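PDB 3JU7: putative PLP-dependent aminotransferase from Bacillus cereus ATCC 10987, which probably acts as a pyridoxal-phosphate-dependent aminotransferase of the DegT/DnrJ/EryC1/StrS family, moving amino groups between substrates. Local coordinates for the interface of chains A and B. Coordinates in Å, arbitrary orientation; residue numbers count along the deposited sequence, not the author numbering. Chains: chain A/B, Putative PLP-dependent aminotransferase.

Contact 1: the interface of chains A and B. Residues chain A 88-89, 93, 326, 329; chain B 218, 220, 226.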
loop_
_atom_site.group_PDB
_atom_site.type_symbol
_atom_site.label_atom_id
_atom_site.label_comp_id
_atom_site.label_asym_id
_atom_site.label_seq_id
_atom_site.Cartn_x
_atom_site.Cartn_y
_atom_site.Cartn_z
ATOM N N PHE A 88 13.092 -11.023 6.660
ATOM C CA PHE A 88 13.069 -9.580 6.525
ATOM C C PHE A 88 11.985 -9.042 7.488
ATOM O O PHE A 88 11.011 -9.720 7.752
ATOM C CB PHE A 88 12.771 -9.209 5.088
ATOM C CG PHE A 88 12.876 -7.720 4.790
ATOM C CD1 PHE A 88 14.103 -7.085 4.816
ATOM C CD2 PHE A 88 11.773 -7.002 4.364
ATOM C CE1 PHE A 88 14.214 -5.749 4.542
ATOM C CE2 PHE A 88 11.891 -5.673 4.068
ATOM C CZ PHE A 88 13.130 -5.042 4.161
ATOM N N PRO A 89 12.175 -7.828 8.044
ATOM C CA PRO A 89 11.187 -7.364 9.038
ATOM C C PRO A 89 9.745 -7.182 8.556
ATOM O O PRO A 89 8.854 -7.137 9.384
ATOM C CB PRO A 89 11.796 -6.054 9.539
ATOM C CG PRO A 89 13.288 -6.282 9.453
ATOM C CD PRO A 89 13.441 -7.074 8.149
ATOM N N LEU A 93 6.233 -7.558 11.026
ATOM C CA LEU A 93 5.416 -6.334 10.979
ATOM C C LEU A 93 4.038 -6.623 10.430
ATOM O O LEU A 93 3.028 -6.121 10.953
ATOM C CB LEU A 93 6.089 -5.251 10.145
ATOM C CG LEU A 93 7.347 -4.664 10.793
ATOM C CD1 LEU A 93 8.058 -3.831 9.761
ATOM C CD2 LEU A 93 7.068 -3.908 12.145
ATOM N N GLN A 326 16.474 -7.381 16.549
ATOM C CA GLN A 326 16.162 -5.978 16.257
ATOM C C GLN A 326 15.252 -5.393 17.304
ATOM O O GLN A 326 14.396 -6.093 17.874
ATOM C CB GLN A 326 15.522 -5.825 14.880
ATOM C CG GLN A 326 16.494 -6.168 13.831
ATOM C CD GLN A 326 15.982 -6.032 12.439
ATOM O OE1 GLN A 326 15.220 -5.133 12.112
ATOM N NE2 GLN A 326 16.432 -6.921 11.594
ATOM N N PHE A 329 11.399 -6.172 17.928
ATOM C CA PHE A 329 10.907 -7.523 18.115
ATOM C C PHE A 329 11.563 -8.299 19.241
ATOM O O PHE A 329 11.335 -9.486 19.376
ATOM C CB PHE A 329 11.133 -8.293 16.817
ATOM C CG PHE A 329 10.695 -7.561 15.588
ATOM C CD1 PHE A 329 9.348 -7.356 15.350
ATOM C CD2 PHE A 329 11.619 -7.094 14.672
ATOM C CE1 PHE A 329 8.937 -6.732 14.230
ATOM C CE2 PHE A 329 11.212 -6.456 13.512
ATOM C CZ PHE A 329 9.872 -6.230 13.301
ATOM N N PHE B 218 9.425 0.240 6.849
ATOM C CA PHE B 218 9.674 -0.817 7.854
ATOM C C PHE B 218 10.179 -0.317 9.204
ATOM O O PHE B 218 10.749 -1.083 9.977
ATOM C CB PHE B 218 10.629 -1.882 7.257
ATOM C CG PHE B 218 10.195 -2.317 5.883
ATOM C CD1 PHE B 218 9.055 -3.088 5.728
ATOM C CD2 PHE B 218 10.858 -1.877 4.759
ATOM C CE1 PHE B 218 8.590 -3.446 4.461
ATOM C CE2 PHE B 218 10.427 -2.236 3.506
ATOM C CZ PHE B 218 9.287 -3.000 3.351
ATOM N N PHE B 220 12.618 1.503 9.696
ATOM C CA PHE B 220 14.072 1.413 9.660
ATOM C C PHE B 220 14.788 2.674 10.096
ATOM O O PHE B 220 14.394 3.778 9.725
ATOM C CB PHE B 220 14.546 1.101 8.249
ATOM C CG PHE B 220 14.432 -0.355 7.845
ATOM C CD1 PHE B 220 14.221 -1.362 8.763
ATOM C CD2 PHE B 220 14.629 -0.712 6.528
ATOM C CE1 PHE B 220 14.147 -2.673 8.360
ATOM C CE2 PHE B 220 14.564 -2.038 6.127
ATOM C CZ PHE B 220 14.321 -3.010 7.037
ATOM N N CYS B 226 14.921 -2.262 12.199
ATOM C CA CYS B 226 13.572 -1.880 12.585
ATOM C C CYS B 226 13.512 -1.487 14.085
ATOM O O CYS B 226 13.617 -2.339 14.936
ATOM C CB CYS B 226 12.590 -3.010 12.281
ATOM S SG CYS B 226 10.944 -2.621 12.922
#

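Contact 2: the interface of chains A and B. Residues chain A 67, 71, 229-231; chain B 63, 67, 97.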
loop_
_atom_site.group_PDB
_atom_site.type_symbol
_atom_site.label_atom_id
_atom_site.label_comp_id
_atom_site.label_asym_id
_atom_site.label_seq_id
_atom_site.Cartn_x
_atom_site.Cartn_y
_atom_site.Cartn_z
HETATM N N MSE A 67 -0.134 -8.741 4.856
HETATM C CA MSE A 67 -1.156 -8.232 5.789
HETATM C C MSE A 67 -2.557 -8.722 5.432
HETATM O O MSE A 67 -3.290 -9.217 6.295
HETATM C CB MSE A 67 -1.095 -6.697 5.875
HETATM C CG MSE A 67 0.153 -6.196 6.646
HETATM SE SE MSE A 67 0.481 -4.316 6.297
HETATM C CE MSE A 67 -0.993 -3.672 7.151
ATOM N N GLN A 71 -4.587 -11.502 7.753
ATOM C CA GLN A 71 -5.896 -11.021 8.226
ATOM C C GLN A 71 -7.019 -11.956 7.746
ATOM O O GLN A 71 -7.830 -12.354 8.543
ATOM C CB GLN A 71 -6.161 -9.579 7.755
ATOM C CG GLN A 71 -7.512 -9.036 8.201
ATOM C CD GLN A 71 -7.671 -9.001 9.719
ATOM O OE1 GLN A 71 -6.717 -8.755 10.446
ATOM N NE2 GLN A 71 -8.881 -9.264 10.191
HETATM N N MSE A 229 -13.285 -6.810 6.720
HETATM C CA MSE A 229 -12.046 -6.087 6.959
HETATM C C MSE A 229 -11.323 -5.885 5.630
HETATM O O MSE A 229 -11.364 -6.732 4.745
HETATM C CB MSE A 229 -11.159 -6.884 7.919
HETATM C CG MSE A 229 -9.941 -6.168 8.413
HETATM SE SE MSE A 229 -10.494 -4.518 9.202
HETATM C CE MSE A 229 -8.699 -3.974 9.826
ATOM N N GLY A 230 -10.706 -4.728 5.474
ATOM C CA GLY A 230 -10.055 -4.383 4.235
ATOM C C GLY A 230 -9.334 -3.062 4.293
ATOM O O GLY A 230 -9.276 -2.371 5.335
ATOM N N PHE A 231 -8.769 -2.720 3.156
ATOM C CA PHE A 231 -8.022 -1.481 3.035
ATOM C C PHE A 231 -7.770 -1.235 1.555
ATOM O O PHE A 231 -8.521 -1.745 0.705
ATOM C CB PHE A 231 -6.750 -1.504 3.933
ATOM C CG PHE A 231 -5.809 -2.667 3.702
ATOM C CD1 PHE A 231 -5.886 -3.491 2.591
ATOM C CD2 PHE A 231 -4.745 -2.853 4.554
ATOM C CE1 PHE A 231 -4.967 -4.521 2.387
ATOM C CE2 PHE A 231 -3.820 -3.891 4.338
ATOM C CZ PHE A 231 -3.940 -4.724 3.250
ATOM N N THR B 63 -5.268 5.821 1.895
ATOM C CA THR B 63 -5.684 4.874 2.943
ATOM C C THR B 63 -4.485 4.410 3.792
ATOM O O THR B 63 -4.565 4.401 5.022
ATOM C CB THR B 63 -6.496 3.675 2.360
ATOM O OG1 THR B 63 -7.626 4.187 1.630
ATOM C CG2 THR B 63 -6.967 2.717 3.469
HETATM N N MSE B 67 -3.615 5.216 7.828
HETATM C CA MSE B 67 -3.071 4.191 8.714
HETATM C C MSE B 67 -1.763 4.653 9.354
HETATM O O MSE B 67 -1.612 4.595 10.595
HETATM C CB MSE B 67 -2.886 2.882 7.965
HETATM C CG MSE B 67 -4.210 2.291 7.501
HETATM SE SE MSE B 67 -4.027 0.835 6.286
HETATM C CE MSE B 67 -3.024 -0.380 7.409
ATOM N N TRP B 97 -7.397 -0.942 11.545
ATOM C CA TRP B 97 -6.075 -1.498 11.319
ATOM C C TRP B 97 -5.091 -1.002 12.378
ATOM O O TRP B 97 -4.147 -1.693 12.690
ATOM C CB TRP B 97 -5.573 -1.155 9.920
ATOM C CG TRP B 97 -6.014 -2.114 8.900
ATOM C CD1 TRP B 97 -7.029 -1.961 8.026
ATOM C CD2 TRP B 97 -5.472 -3.415 8.663
ATOM N NE1 TRP B 97 -7.141 -3.070 7.223
ATOM C CE2 TRP B 97 -6.187 -3.973 7.588
ATOM C CE3 TRP B 97 -4.411 -4.132 9.209
ATOM C CZ2 TRP B 97 -5.904 -5.224 7.078
ATOM C CZ3 TRP B 97 -4.123 -5.382 8.698
ATOM C CH2 TRP B 97 -4.858 -5.906 7.634
#

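Contact 3: the interface of chains A and B. Residues chain A 32-33, 232-234; chain B 61, 63, 188, 197.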
loop_
_atom_site.group_PDB
_atom_site.type_symbol
_atom_site.label_atom_id
_atom_site.label_comp_id
_atom_site.label_asym_id
_atom_site.label_seq_id
_atom_site.Cartn_x
_atom_site.Cartn_y
_atom_site.Cartn_z
ATOM N N THR A 32 -6.656 2.251 -12.619
ATOM C CA THR A 32 -6.442 1.399 -11.459
ATOM C C THR A 32 -7.701 0.581 -11.126
ATOM O O THR A 32 -8.610 0.479 -11.954
ATOM C CB THR A 32 -6.002 2.262 -10.216
ATOM O OG1 THR A 32 -5.681 1.393 -9.098
ATOM C CG2 THR A 32 -7.092 3.295 -9.891
ATOM N N ASN A 33 -7.728 -0.029 -9.943
ATOM C CA ASN A 33 -8.871 -0.820 -9.473
ATOM C C ASN A 33 -9.175 -2.039 -10.368
ATOM O O ASN A 33 -10.258 -2.154 -10.954
ATOM C CB ASN A 33 -10.112 0.087 -9.270
ATOM C CG ASN A 33 -9.934 1.074 -8.086
ATOM O OD1 ASN A 33 -8.815 1.530 -7.785
ATOM N ND2 ASN A 33 -11.039 1.396 -7.413
ATOM N N ASN A 232 -6.754 -0.458 1.221
ATOM C CA ASN A 232 -6.362 -0.277 -0.190
ATOM C C ASN A 232 -4.999 -0.852 -0.417
ATOM O O ASN A 232 -4.015 -0.312 0.133
ATOM C CB ASN A 232 -6.261 1.198 -0.554
ATOM C CG ASN A 232 -6.048 1.440 -2.056
ATOM O OD1 ASN A 232 -5.912 0.492 -2.856
ATOM N ND2 ASN A 232 -6.086 2.741 -2.455
ATOM N N CYS A 233 -4.933 -1.919 -1.198
ATOM C CA CYS A 233 -3.646 -2.444 -1.654
ATOM C C CYS A 233 -3.710 -2.752 -3.137
ATOM O O CYS A 233 -3.028 -3.643 -3.608
ATOM C CB CYS A 233 -3.237 -3.681 -0.855
ATOM S SG CYS A 233 -4.285 -5.169 -1.184
ATOM N N LYS A 234 -4.516 -1.965 -3.859
ATOM C CA LYS A 234 -4.644 -2.064 -5.305
ATOM C C LYS A 234 -3.378 -1.581 -6.016
ATOM O O LYS A 234 -2.820 -0.547 -5.690
ATOM C CB LYS A 234 -5.870 -1.266 -5.811
ATOM C CG LYS A 234 -7.184 -1.741 -5.185
ATOM C CD LYS A 234 -8.387 -0.916 -5.500
ATOM C CE LYS A 234 -8.573 0.307 -4.630
ATOM N NZ LYS A 234 -7.712 1.406 -4.943
ATOM N N ASN B 61 -0.912 5.169 -1.213
ATOM C CA ASN B 61 -2.311 5.603 -1.340
ATOM C C ASN B 61 -2.753 6.266 -0.035
ATOM O O ASN B 61 -2.116 6.088 0.989
ATOM C CB ASN B 61 -3.258 4.449 -1.782
ATOM C CG ASN B 61 -3.355 3.336 -0.758
ATOM O OD1 ASN B 61 -3.736 3.562 0.370
ATOM N ND2 ASN B 61 -3.008 2.129 -1.155
ATOM N N THR B 63 -5.268 5.821 1.895
ATOM C CA THR B 63 -5.684 4.874 2.943
ATOM C C THR B 63 -4.485 4.410 3.792
ATOM O O THR B 63 -4.565 4.401 5.022
ATOM C CB THR B 63 -6.496 3.675 2.360
ATOM O OG1 THR B 63 -7.626 4.187 1.630
ATOM C CG2 THR B 63 -6.967 2.717 3.469
ATOM N N HIS B 188 -5.573 9.254 -5.972
ATOM C CA HIS B 188 -6.248 8.196 -6.741
ATOM C C HIS B 188 -6.769 8.771 -8.073
ATOM O O HIS B 188 -7.196 9.923 -8.134
ATOM C CB HIS B 188 -7.374 7.544 -5.913
ATOM C CG HIS B 188 -7.982 6.333 -6.562
ATOM N ND1 HIS B 188 -9.077 6.411 -7.393
ATOM C CD2 HIS B 188 -7.660 5.018 -6.491
ATOM C CE1 HIS B 188 -9.390 5.200 -7.824
ATOM N NE2 HIS B 188 -8.542 4.337 -7.300
ATOM N N GLU B 197 -2.639 5.536 -8.615
ATOM C CA GLU B 197 -2.637 5.334 -7.147
ATOM C C GLU B 197 -1.563 6.207 -6.501
ATOM O O GLU B 197 -0.437 6.291 -6.979
ATOM C CB GLU B 197 -2.397 3.879 -6.724
ATOM C CG GLU B 197 -3.479 2.861 -7.154
ATOM C CD GLU B 197 -4.700 2.836 -6.236
ATOM O OE1 GLU B 197 -4.647 3.233 -5.044
ATOM O OE2 GLU B 197 -5.745 2.416 -6.739
HETATM O O HOH W 1 -2.545 1.566 -4.043
#

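Contact 1: the interface of chains A and B
The ring of B:Phe218 takes the rim of A:Phe88 on one face: CE2 of A:Phe88 stands over its centre, 3.8 Å from CE2 of B:Phe218, with the two planes 74° apart in an edge-to-face pair. The same A:Phe88 ring, carried toward chain B with CG anti to the backbone N (chi1 -173°), also meets B:Phe220, whose rim faces it in plane; CE1 of A:Phe88 lies 3.7 Å from CZ of B:Phe220. CG of A:Pro89 comes to that edge too, 3.9 Å from CE1 of B:Phe220. The B:Phe218 CB methylene covers one face of B:Phe220, and A:Phe88 touches both rings. Beside the rings, CD1 of A:Leu93 packs on the backbone of B:Phe218, and CZ of A:Phe329 contacts the B:Cys226 sulfur SG at 3.8 Å. A nearly straight hydrogen bond, 167° at H, from B:Cys226 N to A:Gln326 OE1 at 2.9 Å adds a polar link, the donor tilted from the carbonyl plane of the extended glutamine side chain. Chain A supplies the turn entering helix 90-97, where A:Leu93 lies, and the region of 3-10 helix 327-329; chain B supplies the loop between helices 206-215 and 237-248, which packs against chain A.

Contact 2: the interface of chains A and B
B:Trp97 pushes its indole into a slot of chain A, between A:Phe231 and A:Met229, near the two-fold relation of the subunits. Aromatic packing dominates one face, where CD2 of A:Phe231 lies 3.5 Å from CE2 of B:Trp97, toward the indole rim. The side chains enter at about a right angle, yet their ring planes stay nearly parallel. A:Phe231 holds CG between its backbone N and carbonyl carbon (chi1 55°), which lays the phenyl ring offset across the indole with its CD2/CE2 side over the CE2/CZ2 part. On the opposite face, the methyl CE of the selenomethionine A:Met229 sits over the five-membered ring in an apparent CH-pi contact, drawn too close for the spacing to be trusted.

Aliphatic contacts line the six-membered end: CB of A:Gln71 is 3.9 Å from CH2 of B:Trp97, its side chain running past the indole in the opposite direction, and CE of A:Met67 reaches CZ3. The two Met67 selenomethionines, one from each chain's helix 62-73, point tip to tip, their CE methyls 3.9 Å apart.

Hydrogen bonding is supplied by the indole N-H: B:Trp97 NE1 donates to A:Gly230 O at 2.9 Å, the oxygen lying in the indole plane while the nitrogen stands 64° out of the carbonyl plane.

Contact 3: the interface of chains A and B
Carbon contacts form a small apolar centre: CB of A:Asn232 packs 3.8 Å from CB of B:Thr63, and CG2 of A:Thr32 lies 3.6 Å from CE1 of the B:His188 imidazole. The step to the polar part is the side-chain amide of A:Asn232, which stacks on that of B:Asn61, the planes 11° apart.

Around this core the carboxylate of B:Glu197 gathers donors from chain A. OE2 accepts from the A:Thr32 hydroxyl OG1 at 2.6 Å through its anti lone pair, and on the syn side it forms a salt bridge with A:Lys234 NZ at 2.8 Å. The other oxygen, OE1, takes ND2 of A:Asn232. A bend at chi2 (-81°) turns the B:Glu197 carboxylate toward these partners. Within chain A, A:Asn232 OD1 accepts from both N and NZ of A:Lys234, from opposite faces of its amide, positioning both residues toward the glutamate.

At the rim, B:Asn61 ND2 donates to the backbone oxygen of A:Asn232, and water 1 links that ND2 to B:Glu197 OE1 and A:Lys234 O. B:His188 lies three residues before B:Lys191, the predicted pyridoxal-phosphate lysine, and the interface therefore probably borders the active site. The imidazole donates from B:His188 NE2 to A:Asn33 OD1 at 2.9 Å, almost straight at 171°; A:Lys234 NZ reaches this same OD1 from the opposite face of the amide, 3.1 Å away.

Contacts 2 and 3 are neighbours, the centres of their C-alpha atoms about 12 Å apart, and they share B:Thr63, at the start of helix 62-73. The chain A stretch 229-234 runs through both, passing from the apolar packing of contact 2 into the polar network of contact 3. Contact 1 lies farther away, its C-alpha centre about 19 Å from that of contact 2 and about 24 Å from that of contact 3, but helix 90-97 serves it in chain A and contact 2 in chain B. Because the interface is two-fold symmetric, each patch recurs with chains exchanged, consistent with a dimer held at several points.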